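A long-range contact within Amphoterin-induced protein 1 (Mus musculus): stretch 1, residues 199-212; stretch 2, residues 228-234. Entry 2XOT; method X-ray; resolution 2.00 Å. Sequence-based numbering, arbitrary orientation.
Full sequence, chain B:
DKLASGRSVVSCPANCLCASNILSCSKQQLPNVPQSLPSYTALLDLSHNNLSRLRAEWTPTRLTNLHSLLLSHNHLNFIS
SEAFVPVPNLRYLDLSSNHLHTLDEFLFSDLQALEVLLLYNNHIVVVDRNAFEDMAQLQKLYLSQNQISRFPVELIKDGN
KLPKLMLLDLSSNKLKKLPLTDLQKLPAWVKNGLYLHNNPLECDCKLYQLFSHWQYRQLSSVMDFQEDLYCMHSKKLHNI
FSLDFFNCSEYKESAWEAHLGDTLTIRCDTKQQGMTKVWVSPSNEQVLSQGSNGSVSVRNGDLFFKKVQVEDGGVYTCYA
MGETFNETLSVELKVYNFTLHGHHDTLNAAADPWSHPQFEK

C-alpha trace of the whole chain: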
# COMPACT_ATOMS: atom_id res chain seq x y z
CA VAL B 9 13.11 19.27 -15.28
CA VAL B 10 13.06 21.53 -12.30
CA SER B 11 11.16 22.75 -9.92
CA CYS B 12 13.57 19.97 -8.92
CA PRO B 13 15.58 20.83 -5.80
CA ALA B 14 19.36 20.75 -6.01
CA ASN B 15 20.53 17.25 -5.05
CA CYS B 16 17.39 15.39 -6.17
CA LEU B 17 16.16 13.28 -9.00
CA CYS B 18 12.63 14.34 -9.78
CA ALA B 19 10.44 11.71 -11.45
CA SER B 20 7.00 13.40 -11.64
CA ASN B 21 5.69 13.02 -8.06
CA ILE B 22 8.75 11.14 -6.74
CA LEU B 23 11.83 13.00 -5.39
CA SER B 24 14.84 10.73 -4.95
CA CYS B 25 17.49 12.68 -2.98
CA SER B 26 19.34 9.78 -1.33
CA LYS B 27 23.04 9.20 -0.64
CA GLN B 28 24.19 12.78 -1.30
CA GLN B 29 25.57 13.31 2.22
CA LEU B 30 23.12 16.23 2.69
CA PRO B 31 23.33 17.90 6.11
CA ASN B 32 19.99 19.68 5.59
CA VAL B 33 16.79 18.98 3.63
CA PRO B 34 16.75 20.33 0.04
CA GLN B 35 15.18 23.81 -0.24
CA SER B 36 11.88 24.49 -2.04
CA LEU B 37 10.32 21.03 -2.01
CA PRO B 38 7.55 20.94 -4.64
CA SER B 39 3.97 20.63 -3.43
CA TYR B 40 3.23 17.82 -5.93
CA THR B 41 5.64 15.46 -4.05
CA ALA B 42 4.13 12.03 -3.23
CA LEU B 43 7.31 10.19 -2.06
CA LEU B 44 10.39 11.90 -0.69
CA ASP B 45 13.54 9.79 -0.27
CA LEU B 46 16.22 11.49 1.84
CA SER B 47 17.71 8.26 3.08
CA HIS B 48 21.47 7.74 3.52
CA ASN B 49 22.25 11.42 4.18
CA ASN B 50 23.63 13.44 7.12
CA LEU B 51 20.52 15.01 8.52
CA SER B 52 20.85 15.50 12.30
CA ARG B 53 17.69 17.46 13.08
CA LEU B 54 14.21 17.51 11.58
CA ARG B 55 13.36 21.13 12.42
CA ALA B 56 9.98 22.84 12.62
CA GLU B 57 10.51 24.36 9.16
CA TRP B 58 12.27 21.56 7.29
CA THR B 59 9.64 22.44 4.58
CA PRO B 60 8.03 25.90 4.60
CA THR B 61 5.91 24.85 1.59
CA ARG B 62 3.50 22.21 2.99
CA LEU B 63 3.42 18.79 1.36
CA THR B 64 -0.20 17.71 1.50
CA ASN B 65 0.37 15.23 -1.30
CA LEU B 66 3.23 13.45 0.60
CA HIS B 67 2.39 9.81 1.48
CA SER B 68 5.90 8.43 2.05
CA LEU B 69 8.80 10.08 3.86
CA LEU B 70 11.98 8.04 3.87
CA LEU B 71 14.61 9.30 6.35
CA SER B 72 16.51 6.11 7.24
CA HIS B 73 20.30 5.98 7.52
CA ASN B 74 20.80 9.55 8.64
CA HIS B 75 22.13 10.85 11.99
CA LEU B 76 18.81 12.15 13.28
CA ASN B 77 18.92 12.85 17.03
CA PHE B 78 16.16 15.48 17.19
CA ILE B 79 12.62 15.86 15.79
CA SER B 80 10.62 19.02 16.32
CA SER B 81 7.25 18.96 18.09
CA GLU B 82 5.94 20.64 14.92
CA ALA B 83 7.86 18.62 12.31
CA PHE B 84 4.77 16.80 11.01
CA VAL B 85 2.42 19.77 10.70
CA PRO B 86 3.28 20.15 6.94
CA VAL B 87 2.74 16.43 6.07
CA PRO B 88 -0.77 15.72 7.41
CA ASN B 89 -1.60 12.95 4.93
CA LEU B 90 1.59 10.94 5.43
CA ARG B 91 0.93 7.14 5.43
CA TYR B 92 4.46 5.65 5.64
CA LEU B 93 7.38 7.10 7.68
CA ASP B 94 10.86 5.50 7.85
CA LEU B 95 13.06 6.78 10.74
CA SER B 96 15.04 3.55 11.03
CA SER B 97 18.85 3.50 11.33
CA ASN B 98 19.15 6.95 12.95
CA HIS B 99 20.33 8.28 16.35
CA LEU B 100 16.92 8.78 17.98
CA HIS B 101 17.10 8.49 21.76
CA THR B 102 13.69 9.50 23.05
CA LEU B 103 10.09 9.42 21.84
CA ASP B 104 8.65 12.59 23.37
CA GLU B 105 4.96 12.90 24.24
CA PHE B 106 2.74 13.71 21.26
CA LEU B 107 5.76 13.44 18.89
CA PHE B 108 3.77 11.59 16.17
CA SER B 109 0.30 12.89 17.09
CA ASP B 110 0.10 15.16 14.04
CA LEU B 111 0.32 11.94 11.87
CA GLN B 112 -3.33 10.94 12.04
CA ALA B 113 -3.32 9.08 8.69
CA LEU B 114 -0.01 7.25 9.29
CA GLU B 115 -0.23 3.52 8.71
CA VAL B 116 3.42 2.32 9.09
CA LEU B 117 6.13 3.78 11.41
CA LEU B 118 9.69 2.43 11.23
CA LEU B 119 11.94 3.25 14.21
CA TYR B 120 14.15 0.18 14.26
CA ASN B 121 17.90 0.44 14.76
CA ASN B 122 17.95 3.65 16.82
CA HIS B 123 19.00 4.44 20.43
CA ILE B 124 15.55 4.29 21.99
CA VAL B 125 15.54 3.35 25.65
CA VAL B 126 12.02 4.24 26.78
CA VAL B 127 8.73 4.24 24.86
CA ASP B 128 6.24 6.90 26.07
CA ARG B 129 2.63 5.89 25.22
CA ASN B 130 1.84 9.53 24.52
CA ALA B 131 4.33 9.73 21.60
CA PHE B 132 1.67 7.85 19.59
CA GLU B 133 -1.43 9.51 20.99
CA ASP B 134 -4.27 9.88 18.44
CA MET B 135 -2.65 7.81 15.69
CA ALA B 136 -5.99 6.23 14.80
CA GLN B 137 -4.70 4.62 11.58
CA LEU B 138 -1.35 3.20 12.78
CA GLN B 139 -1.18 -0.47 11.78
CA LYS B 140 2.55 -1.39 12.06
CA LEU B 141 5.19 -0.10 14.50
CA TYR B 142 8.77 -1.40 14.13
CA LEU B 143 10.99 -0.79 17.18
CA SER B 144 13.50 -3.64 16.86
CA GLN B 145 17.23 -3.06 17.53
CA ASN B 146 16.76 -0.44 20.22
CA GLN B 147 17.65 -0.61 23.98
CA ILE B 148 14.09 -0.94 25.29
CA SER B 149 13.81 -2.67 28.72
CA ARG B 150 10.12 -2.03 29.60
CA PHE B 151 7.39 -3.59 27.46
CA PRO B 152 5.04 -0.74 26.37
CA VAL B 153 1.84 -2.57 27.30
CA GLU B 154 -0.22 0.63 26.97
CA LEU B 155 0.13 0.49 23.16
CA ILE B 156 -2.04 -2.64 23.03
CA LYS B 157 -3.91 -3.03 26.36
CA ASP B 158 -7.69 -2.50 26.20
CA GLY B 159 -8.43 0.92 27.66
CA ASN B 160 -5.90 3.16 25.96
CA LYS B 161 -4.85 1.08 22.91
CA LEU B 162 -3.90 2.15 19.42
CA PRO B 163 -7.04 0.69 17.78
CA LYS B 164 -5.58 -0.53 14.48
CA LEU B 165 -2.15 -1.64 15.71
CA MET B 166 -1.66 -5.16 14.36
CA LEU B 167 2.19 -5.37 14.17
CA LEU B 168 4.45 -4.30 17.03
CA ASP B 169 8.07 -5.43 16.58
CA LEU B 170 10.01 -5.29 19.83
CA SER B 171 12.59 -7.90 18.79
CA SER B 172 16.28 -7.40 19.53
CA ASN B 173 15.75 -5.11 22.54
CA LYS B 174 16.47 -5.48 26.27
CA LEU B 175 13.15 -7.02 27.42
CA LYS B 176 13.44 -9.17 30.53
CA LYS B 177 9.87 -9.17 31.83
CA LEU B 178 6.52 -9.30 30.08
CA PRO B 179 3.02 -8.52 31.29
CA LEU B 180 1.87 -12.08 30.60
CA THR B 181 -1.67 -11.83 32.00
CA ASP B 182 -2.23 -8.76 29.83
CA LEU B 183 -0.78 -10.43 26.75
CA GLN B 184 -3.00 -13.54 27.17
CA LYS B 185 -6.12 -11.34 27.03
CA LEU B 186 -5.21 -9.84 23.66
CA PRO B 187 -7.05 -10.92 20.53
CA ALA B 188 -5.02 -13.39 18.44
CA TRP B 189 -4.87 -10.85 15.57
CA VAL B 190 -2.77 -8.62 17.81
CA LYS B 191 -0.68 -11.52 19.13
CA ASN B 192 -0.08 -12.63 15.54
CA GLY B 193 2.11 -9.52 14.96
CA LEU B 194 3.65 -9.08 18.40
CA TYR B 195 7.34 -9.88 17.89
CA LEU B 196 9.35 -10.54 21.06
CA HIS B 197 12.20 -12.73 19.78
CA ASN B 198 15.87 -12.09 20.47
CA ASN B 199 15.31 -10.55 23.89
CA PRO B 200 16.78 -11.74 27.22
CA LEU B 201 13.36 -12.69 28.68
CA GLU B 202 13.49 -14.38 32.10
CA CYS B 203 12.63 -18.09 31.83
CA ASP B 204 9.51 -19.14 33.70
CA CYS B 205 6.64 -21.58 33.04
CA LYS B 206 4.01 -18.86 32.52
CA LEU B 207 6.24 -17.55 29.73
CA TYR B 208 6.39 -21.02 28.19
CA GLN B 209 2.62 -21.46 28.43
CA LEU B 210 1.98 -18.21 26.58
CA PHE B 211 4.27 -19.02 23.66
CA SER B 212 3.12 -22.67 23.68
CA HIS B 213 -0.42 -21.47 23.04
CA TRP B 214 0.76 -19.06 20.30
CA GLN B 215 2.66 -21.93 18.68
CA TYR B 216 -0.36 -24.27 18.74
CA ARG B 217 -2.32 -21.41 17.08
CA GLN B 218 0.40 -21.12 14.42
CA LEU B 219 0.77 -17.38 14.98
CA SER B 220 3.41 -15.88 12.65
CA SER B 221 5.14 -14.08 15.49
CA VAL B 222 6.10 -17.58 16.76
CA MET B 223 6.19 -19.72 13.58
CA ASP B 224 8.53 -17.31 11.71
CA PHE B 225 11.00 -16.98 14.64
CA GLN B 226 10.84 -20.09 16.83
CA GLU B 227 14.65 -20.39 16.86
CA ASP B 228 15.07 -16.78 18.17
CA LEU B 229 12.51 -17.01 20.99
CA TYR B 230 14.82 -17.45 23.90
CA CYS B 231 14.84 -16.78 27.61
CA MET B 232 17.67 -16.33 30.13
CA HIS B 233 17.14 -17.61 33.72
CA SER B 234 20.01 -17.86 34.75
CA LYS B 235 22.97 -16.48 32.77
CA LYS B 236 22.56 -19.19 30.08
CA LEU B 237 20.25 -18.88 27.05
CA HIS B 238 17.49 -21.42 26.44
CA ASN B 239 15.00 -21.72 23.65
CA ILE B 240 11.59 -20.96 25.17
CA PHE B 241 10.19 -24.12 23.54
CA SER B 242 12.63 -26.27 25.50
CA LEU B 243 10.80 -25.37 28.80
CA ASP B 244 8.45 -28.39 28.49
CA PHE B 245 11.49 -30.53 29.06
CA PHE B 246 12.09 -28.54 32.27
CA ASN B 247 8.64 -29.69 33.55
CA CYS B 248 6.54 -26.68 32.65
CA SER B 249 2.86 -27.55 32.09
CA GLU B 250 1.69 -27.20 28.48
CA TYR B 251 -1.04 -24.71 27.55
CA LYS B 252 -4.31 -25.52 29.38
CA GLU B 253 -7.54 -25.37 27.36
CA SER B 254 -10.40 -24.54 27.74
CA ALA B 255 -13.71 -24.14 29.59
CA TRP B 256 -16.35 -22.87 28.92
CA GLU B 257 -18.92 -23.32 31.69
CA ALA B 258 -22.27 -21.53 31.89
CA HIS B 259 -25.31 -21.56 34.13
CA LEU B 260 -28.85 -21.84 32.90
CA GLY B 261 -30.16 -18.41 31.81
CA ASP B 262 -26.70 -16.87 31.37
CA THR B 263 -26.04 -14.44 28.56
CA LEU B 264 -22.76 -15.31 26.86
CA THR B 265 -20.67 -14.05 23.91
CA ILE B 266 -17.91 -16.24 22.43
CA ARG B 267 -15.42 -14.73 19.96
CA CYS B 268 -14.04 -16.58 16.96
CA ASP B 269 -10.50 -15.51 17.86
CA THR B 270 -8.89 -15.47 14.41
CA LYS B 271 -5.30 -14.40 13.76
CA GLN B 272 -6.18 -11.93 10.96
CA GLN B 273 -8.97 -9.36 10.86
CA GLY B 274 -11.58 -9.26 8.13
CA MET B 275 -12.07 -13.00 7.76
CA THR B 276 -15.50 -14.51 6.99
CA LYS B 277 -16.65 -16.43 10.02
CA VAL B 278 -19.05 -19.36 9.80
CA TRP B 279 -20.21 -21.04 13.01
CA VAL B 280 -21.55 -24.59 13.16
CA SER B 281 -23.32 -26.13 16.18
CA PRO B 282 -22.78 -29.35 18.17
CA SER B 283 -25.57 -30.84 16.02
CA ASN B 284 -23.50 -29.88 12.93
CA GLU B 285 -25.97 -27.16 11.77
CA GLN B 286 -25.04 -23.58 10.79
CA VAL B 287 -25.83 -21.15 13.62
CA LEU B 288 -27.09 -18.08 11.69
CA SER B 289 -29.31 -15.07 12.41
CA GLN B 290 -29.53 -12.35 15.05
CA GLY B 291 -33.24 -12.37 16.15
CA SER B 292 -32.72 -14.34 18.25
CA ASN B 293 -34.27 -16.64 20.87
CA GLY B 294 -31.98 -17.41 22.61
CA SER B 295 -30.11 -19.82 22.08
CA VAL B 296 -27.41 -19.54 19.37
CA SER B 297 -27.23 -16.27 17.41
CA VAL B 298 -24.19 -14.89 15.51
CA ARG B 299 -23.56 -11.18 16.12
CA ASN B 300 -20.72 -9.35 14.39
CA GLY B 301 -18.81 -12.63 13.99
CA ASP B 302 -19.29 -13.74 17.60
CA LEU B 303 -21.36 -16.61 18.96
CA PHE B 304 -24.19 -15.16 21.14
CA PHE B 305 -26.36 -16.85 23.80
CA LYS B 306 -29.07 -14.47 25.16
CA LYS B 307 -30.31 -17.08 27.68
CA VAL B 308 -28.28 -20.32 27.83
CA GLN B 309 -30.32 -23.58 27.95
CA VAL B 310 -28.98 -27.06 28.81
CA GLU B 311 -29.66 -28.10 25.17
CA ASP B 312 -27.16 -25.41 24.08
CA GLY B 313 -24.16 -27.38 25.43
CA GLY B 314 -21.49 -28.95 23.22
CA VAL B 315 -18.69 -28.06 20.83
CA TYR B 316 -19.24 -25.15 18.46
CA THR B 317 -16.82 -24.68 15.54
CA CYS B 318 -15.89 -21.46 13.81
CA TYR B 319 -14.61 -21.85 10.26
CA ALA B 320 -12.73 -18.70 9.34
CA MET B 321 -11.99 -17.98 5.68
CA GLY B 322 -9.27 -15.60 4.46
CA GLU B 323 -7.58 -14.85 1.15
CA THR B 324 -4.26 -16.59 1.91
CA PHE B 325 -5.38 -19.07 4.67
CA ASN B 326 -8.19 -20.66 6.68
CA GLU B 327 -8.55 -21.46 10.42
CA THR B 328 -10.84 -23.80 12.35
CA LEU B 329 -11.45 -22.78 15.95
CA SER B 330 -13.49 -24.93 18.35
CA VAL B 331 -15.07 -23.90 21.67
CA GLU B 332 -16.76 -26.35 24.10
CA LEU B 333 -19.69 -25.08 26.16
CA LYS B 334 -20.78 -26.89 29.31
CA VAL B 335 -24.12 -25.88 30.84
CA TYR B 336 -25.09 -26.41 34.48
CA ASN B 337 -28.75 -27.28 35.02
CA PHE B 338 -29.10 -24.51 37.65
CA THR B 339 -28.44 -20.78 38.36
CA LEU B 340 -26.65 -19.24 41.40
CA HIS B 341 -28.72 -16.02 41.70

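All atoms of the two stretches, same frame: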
# COMPACT_ATOMS: atom_id res chain seq x y z
N ASN B 199 15.28 -11.34 22.69
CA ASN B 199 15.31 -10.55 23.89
C ASN B 199 15.69 -11.50 25.02
O ASN B 199 15.34 -12.69 24.99
CB ASN B 199 13.94 -9.96 24.24
CG ASN B 199 13.62 -8.69 23.47
OD1 ASN B 199 14.17 -7.63 23.76
ND2 ASN B 199 12.72 -8.80 22.51
N PRO B 200 16.37 -10.97 26.04
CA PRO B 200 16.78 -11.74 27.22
C PRO B 200 15.64 -11.91 28.24
O PRO B 200 15.78 -11.52 29.39
CB PRO B 200 17.90 -10.87 27.79
CG PRO B 200 17.44 -9.47 27.48
CD PRO B 200 16.80 -9.57 26.11
N LEU B 201 14.53 -12.50 27.82
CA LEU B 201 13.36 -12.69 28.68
C LEU B 201 13.71 -13.67 29.78
O LEU B 201 14.39 -14.64 29.51
CB LEU B 201 12.20 -13.23 27.84
CG LEU B 201 11.78 -12.32 26.68
CD1 LEU B 201 10.89 -13.08 25.71
CD2 LEU B 201 11.09 -11.06 27.23
N GLU B 202 13.27 -13.42 31.01
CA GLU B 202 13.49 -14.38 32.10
C GLU B 202 12.68 -15.66 31.84
O GLU B 202 11.49 -15.60 31.55
CB GLU B 202 13.03 -13.81 33.45
CG GLU B 202 14.02 -12.87 34.16
CD GLU B 202 13.53 -12.49 35.58
OE1 GLU B 202 13.03 -11.34 35.77
OE2 GLU B 202 13.63 -13.35 36.49
N CYS B 203 13.33 -16.82 31.95
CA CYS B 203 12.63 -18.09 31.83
C CYS B 203 11.70 -18.30 33.02
O CYS B 203 12.12 -18.17 34.17
CB CYS B 203 13.62 -19.26 31.73
SG CYS B 203 14.81 -19.21 30.32
N ASP B 204 10.43 -18.58 32.73
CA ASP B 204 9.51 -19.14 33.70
C ASP B 204 8.38 -19.87 32.97
O ASP B 204 8.20 -19.68 31.76
CB ASP B 204 8.97 -18.07 34.65
CG ASP B 204 7.71 -17.42 34.16
OD1 ASP B 204 6.71 -17.45 34.89
OD2 ASP B 204 7.71 -16.91 33.05
N CYS B 205 7.64 -20.70 33.69
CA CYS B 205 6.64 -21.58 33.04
C CYS B 205 5.44 -20.82 32.45
O CYS B 205 4.88 -21.26 31.44
CB CYS B 205 6.15 -22.67 34.01
SG CYS B 205 7.44 -23.86 34.47
N LYS B 206 5.08 -19.69 33.06
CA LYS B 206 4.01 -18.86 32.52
C LYS B 206 4.42 -18.30 31.15
O LYS B 206 3.60 -18.22 30.24
CB LYS B 206 3.60 -17.74 33.49
N LEU B 207 5.71 -17.95 31.01
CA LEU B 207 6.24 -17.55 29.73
C LEU B 207 6.10 -18.66 28.70
O LEU B 207 5.72 -18.42 27.57
CB LEU B 207 7.72 -17.14 29.84
CG LEU B 207 8.37 -16.64 28.55
CD1 LEU B 207 7.74 -15.35 28.11
CD2 LEU B 207 9.88 -16.48 28.70
N TYR B 208 6.46 -19.88 29.09
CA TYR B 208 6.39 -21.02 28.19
C TYR B 208 4.95 -21.29 27.74
O TYR B 208 4.69 -21.57 26.57
CB TYR B 208 6.95 -22.28 28.87
CG TYR B 208 6.58 -23.53 28.13
CD1 TYR B 208 7.16 -23.81 26.89
CD2 TYR B 208 5.64 -24.42 28.63
CE1 TYR B 208 6.81 -24.96 26.18
CE2 TYR B 208 5.29 -25.56 27.93
CZ TYR B 208 5.88 -25.82 26.70
OH TYR B 208 5.55 -26.94 25.98
N GLN B 209 4.02 -21.18 28.67
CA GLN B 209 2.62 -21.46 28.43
C GLN B 209 1.98 -20.47 27.47
O GLN B 209 1.10 -20.85 26.68
CB GLN B 209 1.88 -21.48 29.76
CG GLN B 209 2.14 -22.80 30.48
CD GLN B 209 1.97 -22.76 31.97
OE1 GLN B 209 2.35 -23.72 32.68
NE2 GLN B 209 1.41 -21.67 32.49
N LEU B 210 2.42 -19.21 27.53
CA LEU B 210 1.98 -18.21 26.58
C LEU B 210 2.42 -18.58 25.17
O LEU B 210 1.61 -18.69 24.27
CB LEU B 210 2.51 -16.82 26.97
CG LEU B 210 2.05 -15.68 26.03
CD1 LEU B 210 0.64 -15.12 26.43
CD2 LEU B 210 3.09 -14.57 25.98
N PHE B 211 3.72 -18.75 24.98
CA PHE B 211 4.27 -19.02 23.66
C PHE B 211 3.84 -20.40 23.13
O PHE B 211 3.72 -20.60 21.92
CB PHE B 211 5.79 -18.84 23.69
CG PHE B 211 6.23 -17.39 23.70
CD1 PHE B 211 6.15 -16.63 22.55
CD2 PHE B 211 6.65 -16.77 24.85
CE1 PHE B 211 6.48 -15.28 22.55
CE2 PHE B 211 7.00 -15.41 24.84
CZ PHE B 211 6.93 -14.69 23.70
N SER B 212 3.62 -21.34 24.04
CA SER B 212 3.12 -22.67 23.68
C SER B 212 1.73 -22.56 23.04
O SER B 212 1.47 -23.14 22.01
CB SER B 212 3.07 -23.57 24.93
OG SER B 212 2.50 -24.83 24.64
N ASP B 228 14.56 -17.99 17.48
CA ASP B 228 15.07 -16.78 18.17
C ASP B 228 14.29 -16.38 19.43
O ASP B 228 14.59 -15.34 20.07
CB ASP B 228 15.14 -15.61 17.18
CG ASP B 228 16.13 -15.85 16.07
OD1 ASP B 228 17.33 -16.07 16.37
OD2 ASP B 228 15.69 -15.84 14.90
N LEU B 229 13.30 -17.20 19.79
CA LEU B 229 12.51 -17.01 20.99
C LEU B 229 13.21 -17.68 22.14
O LEU B 229 13.02 -18.86 22.39
CB LEU B 229 11.08 -17.52 20.84
CG LEU B 229 10.20 -16.57 20.03
CD1 LEU B 229 8.91 -17.22 19.56
CD2 LEU B 229 9.90 -15.34 20.83
N TYR B 230 13.99 -16.90 22.87
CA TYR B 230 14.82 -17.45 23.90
C TYR B 230 14.56 -16.72 25.20
O TYR B 230 13.92 -15.66 25.22
CB TYR B 230 16.32 -17.46 23.47
CG TYR B 230 17.03 -16.13 23.54
CD1 TYR B 230 17.47 -15.63 24.76
CD2 TYR B 230 17.32 -15.40 22.38
CE1 TYR B 230 18.13 -14.42 24.85
CE2 TYR B 230 18.01 -14.18 22.46
CZ TYR B 230 18.40 -13.69 23.70
OH TYR B 230 19.08 -12.49 23.83
N CYS B 231 14.99 -17.35 26.29
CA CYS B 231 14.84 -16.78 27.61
C CYS B 231 16.13 -17.06 28.39
O CYS B 231 16.91 -17.94 28.02
CB CYS B 231 13.59 -17.34 28.31
SG CYS B 231 13.66 -19.11 28.65
N MET B 232 16.37 -16.28 29.44
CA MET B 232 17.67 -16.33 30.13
C MET B 232 17.74 -17.19 31.40
O MET B 232 18.58 -18.07 31.46
CB MET B 232 18.18 -14.92 30.43
CG MET B 232 18.82 -14.23 29.23
SD MET B 232 20.25 -15.11 28.55
CE MET B 232 21.38 -15.01 29.95
N HIS B 233 16.92 -16.94 32.41
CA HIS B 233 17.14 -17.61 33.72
C HIS B 233 18.02 -18.89 33.60
O HIS B 233 17.46 -19.96 33.32
CB HIS B 233 15.78 -17.96 34.41
N SER B 234 19.33 -18.85 33.88
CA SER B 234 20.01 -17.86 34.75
C SER B 234 20.88 -16.84 33.99
O SER B 234 20.45 -15.70 33.72
CB SER B 234 20.91 -18.59 35.73
OG SER B 234 22.23 -18.70 35.18
O HOH W 1 13.52 -13.91 23.03

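A disulfide pins a loop that leads into a helix to a short extended segment, and one short backbone hydrogen bond, a bound water and a run of apolar side chains complete a small contact that buries 543 Å² in total.

The covalent link joins Cys203 SG to Cys231 SG at 2.0 Å, with a chi3 of 96°, close to the relaxed value for a disulfide. Cys203 directs its CA-to-CB bond toward the partner and takes the m rotamer, while Cys231 starts sideways and reaches the bond with chi1 in p. Two residues before Cys203, the backbone adds its own tie: Met232 N donates to Leu201 O at 2.6 Å, where the CA atoms of Leu201 and Cys231 lie 4.5 Å apart.

At the start of the first stretch, water 1 accepts from Asn199 N at 3.1 Å and from Tyr230 N at 3.0 Å, so a single solvent molecule satisfies a backbone donor from each stretch. The Tyr230 ring lays one face over Asn199 O, whose closest approach is 3.3 Å to Tyr230 CE1. Nearby, Pro200 CB packs on Met232 CG at 3.8 Å, ring carbon against side-chain methylene, although the end of the Met232 side chain leads away.

The helix contributes from Leu207 and Phe211, four residues apart and so about one turn, both pointing toward the other stretch. Leu207 CD2 meets Cys231 CB at 3.8 Å, and Phe211 CE1 meets Leu229 CD2 at 3.8 Å; all four residues are buried, and the groups that meet are carbon, with no polar group to satisfy. Asp204 caps this helix: its OD2 accepts from Leu207 N at 3.0 Å, and its OD1 takes a weak bond from Lys206 N at 3.3 Å.

The fit has a cost: the contact buries His233 N without a partner in the model.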